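Long-range contacts in beta-1,4-galactanase (Thielavia heterothallica, PDB 1HJS), which hydrolyses beta-1,4-galactosidic linkages in type I arabinogalactans as a family 53 glycoside hydrolase of clan GH-A: residues L2-D8 against V291-E297; I35-V41 against L326-Q330; D79-S83 against L109-T113; Q126-V130 against S170-M176. All blocks are in the same frame, centred on the assembly; numbering follows the deposited sequence.

Contact 1 of 4, residues L2-D8 against V291-E297. With SO4 (sulfate ion), chain H.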
# COMPACT_ATOMS: atom_id res chain seq x y z
N LEU A 2 10.70 -9.46 9.41
CA LEU A 2 9.41 -8.95 8.98
C LEU A 2 8.37 -10.06 8.79
O LEU A 2 8.68 -11.13 8.27
CB LEU A 2 9.54 -8.18 7.66
CG LEU A 2 10.31 -6.86 7.67
CD1 LEU A 2 10.37 -6.31 6.25
CD2 LEU A 2 9.62 -5.88 8.61
N THR A 3 7.14 -9.78 9.19
CA THR A 3 6.06 -10.74 9.04
C THR A 3 5.61 -10.70 7.59
O THR A 3 5.37 -11.73 6.96
CB THR A 3 4.88 -10.38 9.95
OG1 THR A 3 5.27 -10.51 11.31
CG2 THR A 3 3.69 -11.30 9.67
N TYR A 4 5.50 -9.48 7.06
CA TYR A 4 5.06 -9.28 5.68
C TYR A 4 6.19 -8.77 4.80
O TYR A 4 6.70 -7.67 5.03
CB TYR A 4 3.90 -8.28 5.64
CG TYR A 4 2.76 -8.64 6.57
CD1 TYR A 4 1.83 -9.62 6.22
CD2 TYR A 4 2.64 -8.03 7.82
CE1 TYR A 4 0.81 -9.99 7.10
CE2 TYR A 4 1.63 -8.39 8.70
CZ TYR A 4 0.72 -9.37 8.34
OH TYR A 4 -0.26 -9.74 9.22
N ARG A 5 6.57 -9.57 3.82
CA ARG A 5 7.61 -9.19 2.87
C ARG A 5 6.84 -9.13 1.57
O ARG A 5 6.57 -10.16 0.95
CB ARG A 5 8.69 -10.27 2.78
CG ARG A 5 9.43 -10.56 4.08
CD ARG A 5 10.57 -11.55 3.84
NE ARG A 5 10.07 -12.79 3.25
CZ ARG A 5 9.49 -13.77 3.94
NH1 ARG A 5 9.34 -13.67 5.26
NH2 ARG A 5 9.04 -14.85 3.31
N GLY A 6 6.45 -7.93 1.14
CA GLY A 6 5.68 -7.88 -0.08
C GLY A 6 5.93 -6.80 -1.11
O GLY A 6 6.85 -5.99 -1.01
N VAL A 7 5.08 -6.84 -2.14
CA VAL A 7 5.12 -5.88 -3.22
C VAL A 7 3.68 -5.64 -3.62
O VAL A 7 2.80 -6.47 -3.37
CB VAL A 7 5.88 -6.42 -4.47
CG1 VAL A 7 7.29 -6.86 -4.09
CG2 VAL A 7 5.10 -7.59 -5.10
N ASP A 8 3.43 -4.49 -4.23
CA ASP A 8 2.11 -4.18 -4.73
C ASP A 8 2.25 -4.59 -6.20
O ASP A 8 3.07 -4.03 -6.93
CB ASP A 8 1.83 -2.68 -4.62
CG ASP A 8 0.42 -2.32 -5.06
OD1 ASP A 8 0.02 -2.73 -6.17
OD2 ASP A 8 -0.28 -1.62 -4.30
N VAL A 291 6.09 -4.67 11.47
CA VAL A 291 5.95 -5.98 10.86
C VAL A 291 5.96 -6.14 9.35
O VAL A 291 5.94 -7.26 8.85
CB VAL A 291 4.66 -6.65 11.37
CG1 VAL A 291 4.69 -6.76 12.87
CG2 VAL A 291 3.45 -5.82 10.93
N GLY A 292 5.99 -5.04 8.60
CA GLY A 292 5.97 -5.22 7.16
C GLY A 292 6.57 -4.15 6.27
O GLY A 292 6.74 -3.00 6.67
N LEU A 293 6.88 -4.56 5.05
CA LEU A 293 7.44 -3.67 4.03
C LEU A 293 6.91 -4.13 2.69
O LEU A 293 6.96 -5.32 2.36
CB LEU A 293 8.97 -3.73 4.03
CG LEU A 293 9.69 -2.84 3.01
CD1 LEU A 293 11.14 -2.64 3.43
CD2 LEU A 293 9.63 -3.46 1.62
N PHE A 294 6.39 -3.19 1.91
CA PHE A 294 5.87 -3.50 0.58
C PHE A 294 6.48 -2.58 -0.47
O PHE A 294 6.35 -1.36 -0.36
CB PHE A 294 4.35 -3.35 0.54
CG PHE A 294 3.62 -4.39 1.34
CD1 PHE A 294 3.56 -4.30 2.73
CD2 PHE A 294 2.98 -5.45 0.71
CE1 PHE A 294 2.88 -5.27 3.48
CE2 PHE A 294 2.29 -6.42 1.45
CZ PHE A 294 2.25 -6.33 2.84
N TYR A 295 7.12 -3.16 -1.47
CA TYR A 295 7.71 -2.37 -2.56
C TYR A 295 6.57 -2.06 -3.52
O TYR A 295 5.77 -2.95 -3.82
CB TYR A 295 8.79 -3.18 -3.29
CG TYR A 295 9.66 -2.31 -4.17
CD1 TYR A 295 10.81 -1.71 -3.66
CD2 TYR A 295 9.32 -2.06 -5.49
CE1 TYR A 295 11.59 -0.87 -4.44
CE2 TYR A 295 10.09 -1.21 -6.29
CZ TYR A 295 11.23 -0.62 -5.76
OH TYR A 295 11.99 0.23 -6.52
N TRP A 296 6.49 -0.84 -4.02
CA TRP A 296 5.38 -0.50 -4.91
C TRP A 296 5.61 -0.73 -6.40
O TRP A 296 6.50 -0.11 -7.01
CB TRP A 296 4.93 0.95 -4.70
CG TRP A 296 3.58 1.23 -5.30
CD1 TRP A 296 2.39 0.72 -4.90
CD2 TRP A 296 3.30 2.08 -6.42
NE1 TRP A 296 1.37 1.18 -5.70
CE2 TRP A 296 1.91 2.02 -6.65
CE3 TRP A 296 4.09 2.88 -7.26
CZ2 TRP A 296 1.28 2.74 -7.68
CZ3 TRP A 296 3.47 3.59 -8.29
CH2 TRP A 296 2.07 3.51 -8.49
N GLU A 297 4.80 -1.61 -6.98
CA GLU A 297 4.83 -1.91 -8.42
C GLU A 297 6.19 -2.19 -9.05
O GLU A 297 6.59 -1.55 -10.02
CB GLU A 297 4.14 -0.76 -9.16
CG GLU A 297 2.64 -0.69 -8.90
CD GLU A 297 1.86 -1.73 -9.69
OE1 GLU A 297 2.50 -2.60 -10.33
OE2 GLU A 297 0.62 -1.69 -9.68
S SO4 H . 7.06 -16.81 5.80
O1 SO4 H . 7.75 -17.97 6.70
O2 SO4 H . 7.05 -15.64 6.65
O3 SO4 H . 7.73 -16.64 4.70
O4 SO4 H . 5.71 -17.29 5.63
O HOH W 1 -1.56 0.41 -5.43

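Contact 2 of 4, residues I35-V41 against L326-Q330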
# COMPACT_ATOMS: atom_id res chain seq x y z
N ILE A 35 7.26 -16.04 -9.62
CA ILE A 35 8.58 -15.40 -9.59
C ILE A 35 8.71 -14.67 -8.25
O ILE A 35 9.73 -14.78 -7.57
CB ILE A 35 8.72 -14.37 -10.73
CG1 ILE A 35 8.70 -15.09 -12.08
CG2 ILE A 35 10.02 -13.58 -10.57
CD1 ILE A 35 8.72 -14.17 -13.29
N LEU A 36 7.66 -13.94 -7.87
CA LEU A 36 7.68 -13.22 -6.60
C LEU A 36 7.86 -14.17 -5.42
O LEU A 36 8.69 -13.94 -4.54
CB LEU A 36 6.38 -12.43 -6.43
CG LEU A 36 6.13 -11.30 -7.44
CD1 LEU A 36 4.72 -10.74 -7.25
CD2 LEU A 36 7.19 -10.20 -7.25
N ALA A 37 7.09 -15.25 -5.41
CA ALA A 37 7.17 -16.24 -4.34
C ALA A 37 8.57 -16.84 -4.26
O ALA A 37 9.11 -17.03 -3.17
CB ALA A 37 6.14 -17.34 -4.56
N ALA A 38 9.16 -17.14 -5.42
CA ALA A 38 10.49 -17.74 -5.47
C ALA A 38 11.55 -16.80 -4.92
O ALA A 38 12.60 -17.25 -4.44
CB ALA A 38 10.83 -18.13 -6.90
N ASN A 39 11.28 -15.50 -4.97
CA ASN A 39 12.24 -14.52 -4.47
C ASN A 39 11.99 -14.03 -3.04
O ASN A 39 12.54 -13.00 -2.63
CB ASN A 39 12.33 -13.33 -5.42
CG ASN A 39 13.09 -13.67 -6.69
OD1 ASN A 39 12.54 -14.24 -7.63
ND2 ASN A 39 14.37 -13.32 -6.72
N GLY A 40 11.18 -14.76 -2.29
CA GLY A 40 10.93 -14.39 -0.90
C GLY A 40 9.67 -13.62 -0.56
O GLY A 40 9.34 -13.47 0.61
N VAL A 41 8.96 -13.13 -1.56
CA VAL A 41 7.73 -12.38 -1.30
C VAL A 41 6.69 -13.32 -0.70
O VAL A 41 6.52 -14.45 -1.18
CB VAL A 41 7.18 -11.77 -2.61
CG1 VAL A 41 5.84 -11.07 -2.33
CG2 VAL A 41 8.18 -10.76 -3.18
N LEU A 326 15.47 -8.40 -6.85
CA LEU A 326 14.23 -9.03 -6.39
C LEU A 326 14.45 -10.06 -5.28
O LEU A 326 13.56 -10.31 -4.47
CB LEU A 326 13.49 -9.67 -7.57
CG LEU A 326 11.99 -9.93 -7.38
CD1 LEU A 326 11.25 -8.61 -7.16
CD2 LEU A 326 11.44 -10.66 -8.59
N SER A 327 15.64 -10.66 -5.24
CA SER A 327 15.93 -11.66 -4.22
C SER A 327 16.09 -11.06 -2.82
O SER A 327 16.24 -11.80 -1.84
CB SER A 327 17.20 -12.43 -4.58
OG SER A 327 18.33 -11.58 -4.56
N VAL A 328 16.05 -9.74 -2.72
CA VAL A 328 16.19 -9.07 -1.43
C VAL A 328 15.13 -9.55 -0.45
O VAL A 328 15.36 -9.60 0.76
CB VAL A 328 16.10 -7.53 -1.58
CG1 VAL A 328 14.68 -7.12 -1.98
CG2 VAL A 328 16.51 -6.85 -0.28
N PHE A 329 13.96 -9.92 -0.97
CA PHE A 329 12.88 -10.38 -0.12
C PHE A 329 13.18 -11.70 0.59
O PHE A 329 12.43 -12.13 1.46
CB PHE A 329 11.59 -10.46 -0.93
CG PHE A 329 11.13 -9.12 -1.42
CD1 PHE A 329 10.55 -8.20 -0.54
CD2 PHE A 329 11.32 -8.74 -2.74
CE1 PHE A 329 10.18 -6.93 -0.97
CE2 PHE A 329 10.96 -7.47 -3.18
CZ PHE A 329 10.39 -6.56 -2.29
N GLN A 330 14.29 -12.32 0.21
CA GLN A 330 14.71 -13.57 0.83
C GLN A 330 15.60 -13.28 2.03
O GLN A 330 15.93 -14.19 2.80
CB GLN A 330 15.52 -14.42 -0.16
CG GLN A 330 14.72 -15.04 -1.29
CD GLN A 330 15.61 -15.79 -2.28
OE1 GLN A 330 15.12 -16.57 -3.10
NE2 GLN A 330 16.91 -15.54 -2.21

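Contact 3 of 4, residues D79-S83 against L109-T113. With NAG (2-acetamido-2-deoxy-beta-D-glucopyranose), chain E.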
# COMPACT_ATOMS: atom_id res chain seq x y z
N ASP A 79 -6.14 -2.99 -0.70
CA ASP A 79 -6.05 -1.56 -0.45
C ASP A 79 -7.24 -0.85 -1.09
O ASP A 79 -7.23 -0.56 -2.29
CB ASP A 79 -4.73 -1.02 -1.02
CG ASP A 79 -4.62 0.49 -0.96
OD1 ASP A 79 -5.41 1.14 -0.24
OD2 ASP A 79 -3.73 1.04 -1.65
N PHE A 80 -8.27 -0.59 -0.30
CA PHE A 80 -9.46 0.11 -0.80
C PHE A 80 -9.14 1.59 -0.96
O PHE A 80 -8.79 2.25 0.02
CB PHE A 80 -10.63 -0.01 0.19
CG PHE A 80 -11.30 -1.35 0.20
CD1 PHE A 80 -11.91 -1.84 -0.95
CD2 PHE A 80 -11.34 -2.10 1.37
CE1 PHE A 80 -12.58 -3.07 -0.93
CE2 PHE A 80 -12.01 -3.34 1.40
CZ PHE A 80 -12.62 -3.82 0.25
N HIS A 81 -9.26 2.10 -2.18
CA HIS A 81 -9.03 3.52 -2.41
C HIS A 81 -10.32 4.30 -2.20
O HIS A 81 -10.31 5.53 -2.07
CB HIS A 81 -8.52 3.78 -3.83
CG HIS A 81 -7.05 3.51 -4.01
ND1 HIS A 81 -6.25 4.30 -4.81
CD2 HIS A 81 -6.25 2.55 -3.50
CE1 HIS A 81 -5.01 3.83 -4.78
NE2 HIS A 81 -4.99 2.77 -3.99
N TYR A 82 -11.45 3.59 -2.14
CA TYR A 82 -12.75 4.21 -1.97
C TYR A 82 -12.90 5.38 -2.94
O TYR A 82 -13.25 6.50 -2.55
CB TYR A 82 -12.94 4.70 -0.52
CG TYR A 82 -13.01 3.57 0.50
CD1 TYR A 82 -13.80 2.44 0.27
CD2 TYR A 82 -12.32 3.65 1.71
CE1 TYR A 82 -13.90 1.42 1.22
CE2 TYR A 82 -12.42 2.64 2.67
CZ TYR A 82 -13.21 1.53 2.41
OH TYR A 82 -13.34 0.54 3.36
N SER A 83 -12.63 5.08 -4.20
CA SER A 83 -12.72 6.05 -5.28
C SER A 83 -12.76 5.23 -6.57
O SER A 83 -12.46 4.04 -6.55
CB SER A 83 -11.49 6.96 -5.29
OG SER A 83 -11.58 7.92 -6.34
N LEU A 109 -20.65 3.61 2.47
CA LEU A 109 -19.30 3.12 2.70
C LEU A 109 -19.32 1.78 3.42
O LEU A 109 -18.57 0.86 3.09
CB LEU A 109 -18.50 4.14 3.50
CG LEU A 109 -17.03 3.78 3.78
CD1 LEU A 109 -16.32 3.48 2.47
CD2 LEU A 109 -16.37 4.93 4.51
N TYR A 110 -20.21 1.67 4.41
CA TYR A 110 -20.34 0.43 5.16
C TYR A 110 -20.85 -0.68 4.23
O TYR A 110 -20.28 -1.77 4.20
CB TYR A 110 -21.30 0.64 6.33
CG TYR A 110 -21.71 -0.64 7.04
CD1 TYR A 110 -22.83 -1.35 6.62
CD2 TYR A 110 -20.97 -1.13 8.11
CE1 TYR A 110 -23.22 -2.53 7.27
CE2 TYR A 110 -21.35 -2.30 8.77
CZ TYR A 110 -22.48 -2.99 8.34
OH TYR A 110 -22.87 -4.15 8.98
N ASN A 111 -21.91 -0.38 3.48
CA ASN A 111 -22.49 -1.35 2.55
C ASN A 111 -21.46 -1.82 1.53
O ASN A 111 -21.34 -3.02 1.27
CB ASN A 111 -23.66 -0.73 1.78
CG ASN A 111 -24.87 -0.48 2.65
OD1 ASN A 111 -24.92 -0.91 3.80
ND2 ASN A 111 -25.85 0.22 2.08
N TYR A 112 -20.75 -0.87 0.93
CA TYR A 112 -19.74 -1.19 -0.07
C TYR A 112 -18.65 -2.10 0.48
O TYR A 112 -18.28 -3.09 -0.14
CB TYR A 112 -19.09 0.09 -0.61
CG TYR A 112 -17.82 -0.17 -1.40
CD1 TYR A 112 -17.87 -0.57 -2.74
CD2 TYR A 112 -16.57 -0.05 -0.80
CE1 TYR A 112 -16.70 -0.86 -3.45
CE2 TYR A 112 -15.39 -0.33 -1.50
CZ TYR A 112 -15.46 -0.73 -2.83
OH TYR A 112 -14.30 -1.01 -3.52
N THR A 113 -18.11 -1.73 1.64
CA THR A 113 -17.05 -2.50 2.27
C THR A 113 -17.55 -3.89 2.67
O THR A 113 -16.88 -4.90 2.43
CB THR A 113 -16.51 -1.77 3.50
OG1 THR A 113 -16.07 -0.46 3.12
CG2 THR A 113 -15.34 -2.53 4.11
C1 NAG E . -27.20 0.14 2.58
C2 NAG E . -28.06 1.20 1.88
C3 NAG E . -29.51 1.11 2.34
C4 NAG E . -30.04 -0.32 2.20
C5 NAG E . -29.09 -1.31 2.89
C6 NAG E . -29.50 -2.75 2.68
C7 NAG E . -27.10 3.31 1.21
C8 NAG E . -26.92 4.78 1.55
N2 NAG E . -27.53 2.52 2.18
O3 NAG E . -30.32 1.98 1.57
O4 NAG E . -31.33 -0.42 2.79
O5 NAG E . -27.75 -1.17 2.35
O6 NAG E . -28.90 -3.59 3.65
O7 NAG E . -26.86 2.91 0.07
O HOH W 2 -12.32 0.99 -3.17

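Contact 4 of 4, residues Q126-V130 against S170-M176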
# COMPACT_ATOMS: atom_id res chain seq x y z
N GLN A 126 -9.33 -14.53 1.69
CA GLN A 126 -9.34 -13.91 3.01
C GLN A 126 -8.06 -13.09 3.12
O GLN A 126 -7.02 -13.60 3.54
CB GLN A 126 -9.37 -14.96 4.13
CG GLN A 126 -10.66 -15.76 4.23
CD GLN A 126 -10.70 -16.92 3.25
OE1 GLN A 126 -9.69 -17.60 3.03
NE2 GLN A 126 -11.87 -17.17 2.67
N PRO A 127 -8.11 -11.81 2.73
CA PRO A 127 -6.90 -11.00 2.84
C PRO A 127 -6.34 -10.95 4.25
O PRO A 127 -7.09 -11.00 5.23
CB PRO A 127 -7.35 -9.62 2.33
CG PRO A 127 -8.83 -9.61 2.53
CD PRO A 127 -9.25 -11.03 2.21
N THR A 128 -5.02 -10.89 4.36
CA THR A 128 -4.39 -10.83 5.67
C THR A 128 -4.44 -9.39 6.17
O THR A 128 -4.41 -9.13 7.37
CB THR A 128 -2.93 -11.31 5.61
OG1 THR A 128 -2.25 -10.65 4.53
CG2 THR A 128 -2.87 -12.81 5.40
N ILE A 129 -4.52 -8.46 5.22
CA ILE A 129 -4.57 -7.03 5.53
C ILE A 129 -5.55 -6.30 4.63
O ILE A 129 -5.66 -6.60 3.44
CB ILE A 129 -3.18 -6.36 5.32
CG1 ILE A 129 -2.13 -7.03 6.20
CG2 ILE A 129 -3.27 -4.86 5.65
CD1 ILE A 129 -0.72 -6.49 5.97
N VAL A 130 -6.27 -5.34 5.20
CA VAL A 130 -7.20 -4.52 4.44
C VAL A 130 -7.02 -3.08 4.92
O VAL A 130 -7.16 -2.81 6.11
CB VAL A 130 -8.67 -4.91 4.67
CG1 VAL A 130 -9.59 -3.92 3.97
CG2 VAL A 130 -8.93 -6.32 4.15
N SER A 170 -13.48 -15.02 6.95
CA SER A 170 -12.99 -15.88 8.02
C SER A 170 -11.78 -16.67 7.55
O SER A 170 -11.88 -17.52 6.66
CB SER A 170 -14.10 -16.84 8.46
OG SER A 170 -13.71 -17.59 9.60
N PRO A 171 -10.61 -16.41 8.15
CA PRO A 171 -10.40 -15.44 9.23
C PRO A 171 -10.51 -13.98 8.80
O PRO A 171 -10.45 -13.66 7.61
CB PRO A 171 -9.01 -15.78 9.74
CG PRO A 171 -8.31 -16.19 8.48
CD PRO A 171 -9.34 -17.08 7.81
N LYS A 172 -10.68 -13.10 9.79
CA LYS A 172 -10.78 -11.66 9.55
C LYS A 172 -9.40 -11.10 9.22
O LYS A 172 -8.38 -11.62 9.67
CB LYS A 172 -11.29 -10.94 10.80
CG LYS A 172 -12.66 -10.33 10.65
CD LYS A 172 -13.68 -11.39 10.41
CE LYS A 172 -15.06 -10.81 10.21
NZ LYS A 172 -16.01 -11.95 10.05
N PRO A 173 -9.35 -10.03 8.42
CA PRO A 173 -8.05 -9.44 8.08
C PRO A 173 -7.70 -8.40 9.13
O PRO A 173 -8.55 -7.99 9.92
CB PRO A 173 -8.34 -8.77 6.74
CG PRO A 173 -9.73 -8.24 6.96
CD PRO A 173 -10.43 -9.41 7.63
N LYS A 174 -6.44 -7.99 9.15
CA LYS A 174 -6.02 -6.94 10.05
C LYS A 174 -6.48 -5.67 9.35
O LYS A 174 -6.34 -5.54 8.12
CB LYS A 174 -4.50 -6.94 10.21
CG LYS A 174 -3.97 -8.12 11.01
CD LYS A 174 -2.46 -8.11 11.10
CE LYS A 174 -1.94 -9.27 11.95
NZ LYS A 174 -0.45 -9.34 11.93
N ILE A 175 -7.06 -4.73 10.10
CA ILE A 175 -7.54 -3.50 9.50
C ILE A 175 -6.48 -2.41 9.61
O ILE A 175 -5.96 -2.13 10.69
CB ILE A 175 -8.84 -3.04 10.17
CG1 ILE A 175 -9.91 -4.12 9.98
CG2 ILE A 175 -9.31 -1.73 9.57
CD1 ILE A 175 -11.20 -3.87 10.74
N MET A 176 -6.16 -1.80 8.47
CA MET A 176 -5.12 -0.78 8.43
C MET A 176 -5.56 0.60 7.97
O MET A 176 -6.43 0.73 7.11
CB MET A 176 -3.99 -1.24 7.52
CG MET A 176 -2.95 -0.17 7.19
SD MET A 176 -1.83 -0.71 5.89
CE MET A 176 -0.80 -1.84 6.79
O HOH W 3 -9.76 -11.88 5.56

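Contact 1 of 4, residues L2-D8 against V291-E297
The eight-stranded TIM barrel closes here: strand 4-8, the first, lies parallel to the last, 290-296, the axes of segments 4-8 and 291-296 being 4.1 Å apart at 22°. Backbone hydrogen bonds zip the seam, Y4 N to V291 O (2.9 Å), L293 N to Y4 O (3.1 Å), G6 N to L293 O (2.9 Å), Y295 N to G6 O (2.9 Å) and D8 N to Y295 O (2.8 Å). On the barrel's inner face, bulky residues and glycines face each other across the ladder. The Y4 side chain rises beside G292, where even a beta carbon would be tight, and the F294 ring lies over G6, its face against G6 N; a side chain on G6 would collide with F294 CE2. Y4 and F294 then meet, CB to CZ at 3.8 Å. The outer face carries L293, Y295 and V7: L2 CD1 packs on L293 CB (3.7 Å), and helix 270-285 covers L293 and Y295. R5 faces outward too and holds a sulfate ion, probably from the crystallisation liquor, NH2 to O3 at 2.6 Å. At the C-terminal mouth the side chain of W296 comes within about 4 Å of that of E245, the probable nucleophile. D8 suits this polar end: OD1 hydrogen-bonds S10 OG, OD2 salt-bridges R45, and a water links it to the indole, 2.7 Å from D8 OD2 and 3.0 Å from W296 NE1.

Contact 2 of 4, residues I35-V41 against L326-Q330
I35 lies in the last turn of helix 32-38, and its CG2 meets L326 CD2 at 3.8 Å. L36 adds a looser apolar touch, CD2 to L326 CD1 at 4.4 Å, so L326 fits its leucine branches against the end of the helix. N39 follows the last helical residue and is the most deeply covered of the segment: its CB lies 3.4 Å from L326 O, and its carbonyl O sits 3.2 Å from F329 CB. G40, at phi 99°, is the C' residue of a Schellman motif, with V41 N bonded to L36 O (3.1 Å) and G40 N to A37 O (3.2 Å). Glycine is needed here twice over, because a beta carbon would be jammed against the preceding carbonyl and would also strike the backbone of F329 and Q330. V41 then leads back inward, its CG2 over the face of the F329 ring in a CH-pi contact, 4.1 Å from the centroid. V7 of strand 4-8 touches L36, V41 and F329 alike. Apolar contacts of I35, L36 and V41 with L326 and F329, together with the close backbone fit at G40, thus seat the C-terminal 3-10 turn on the barrel's flank.

Contact 3 of 4, residues D79-S83 against L109-T113
Three aromatic rings, F80, Y82 and Y112, cluster where the end of strand 75-80 meets helix 102-122. F80 points at the helix, and its m rotamer presents the ring to Y112, whose edge approaches it in an offset edge-to-face pair (centroids 5.7 Å apart, planes at 71°). Y112 is t, which carries its ring from the helix across to the strand end; a water 2.8 Å from Y112 OH accepts a hydrogen bond from Y82 N (2.9 Å). Y82 has left-handed backbone angles (48/51) that turn the chain, and in the m rotamer its ring reaches back to the helix. There L109, folded t,p, lays CD1 over the ring face, 3.5 Å from the centroid, while Y112 meets the same ring rim to rim. Threonine suits position 113: in the m rotamer T113 OG1 accepts from Y82 OH (2.9 Å) and donates to L109 O one turn back (2.8 Å), so a buried hydroxyl is satisfied in both roles. N111 makes no contact with 79-83 and carries an N-linked glycan, ND2 to C1 of the NAG at 1.4 Å, T113 being the threonine of its N-X-T sequon. Such a helix laid against the strand it follows is the beta-alpha unit repeated round a TIM barrel.

Contact 4 of 4, residues Q126-V130 against S170-M176
Three backbone hydrogen bonds carry this pairing: K174 N to T128 O at 2.9 Å (177°), V130 N to K174 O at 2.9 Å and M176 N to V130 O at 2.8 Å. Beyond the bond from K174 N to T128 O, a water bridges the strand entry, donating to P127 O and to P171 O, each at 2.8 Å. K174 sends its ammonium group into the barrel, to Y4 OH and to a salt bridge with E240. The ladder joins parallel strands 129-132 and 174-179, the fourth and fifth of the TIM barrel, which are linked in sequence through helix 150-165. Side chains alternate accordingly: I129 and K174 face inward, V130 and I175 outward to that helix. On the inner side I129 CG2 rests 4.1 Å from M176 CE, the flexible methionine reaching back across the strands. Prolines fill the entry to the strands, since they pack well without needing an amide partner: P173 CG meets V130 CG2 at 3.5 Å, and P173 CB sits 3.0 Å from P127 O. Farther out, a cis peptide precedes P171 and turns the chain, and Q126 CG touches S170 O at 3.2 Å while the Q126 amide bonds to Q121.

Overall arrangement
From the N terminus, residues 2-8 open contact 1, whose loop closes only at 291-297 and so encloses the whole run of intervening barrel strands. Contact 2 opens at 35-41 and closes later, at 326-330, so the two loops cross; R5 NE to G40 O, a probable hydrogen bond, joins the end of helix 32-38 to the seam, which the C-terminal turn reaches through F329 packing on G6 O. Nested in both lie contact 3, a short strand-to-helix loop, and then contact 4 in series, pairing the fourth strand with the fifth. F80 packs on V130 to link these two, and Y4 OH probably bonds K174 NZ, bringing contact 4 across the barrel interior to contact 1.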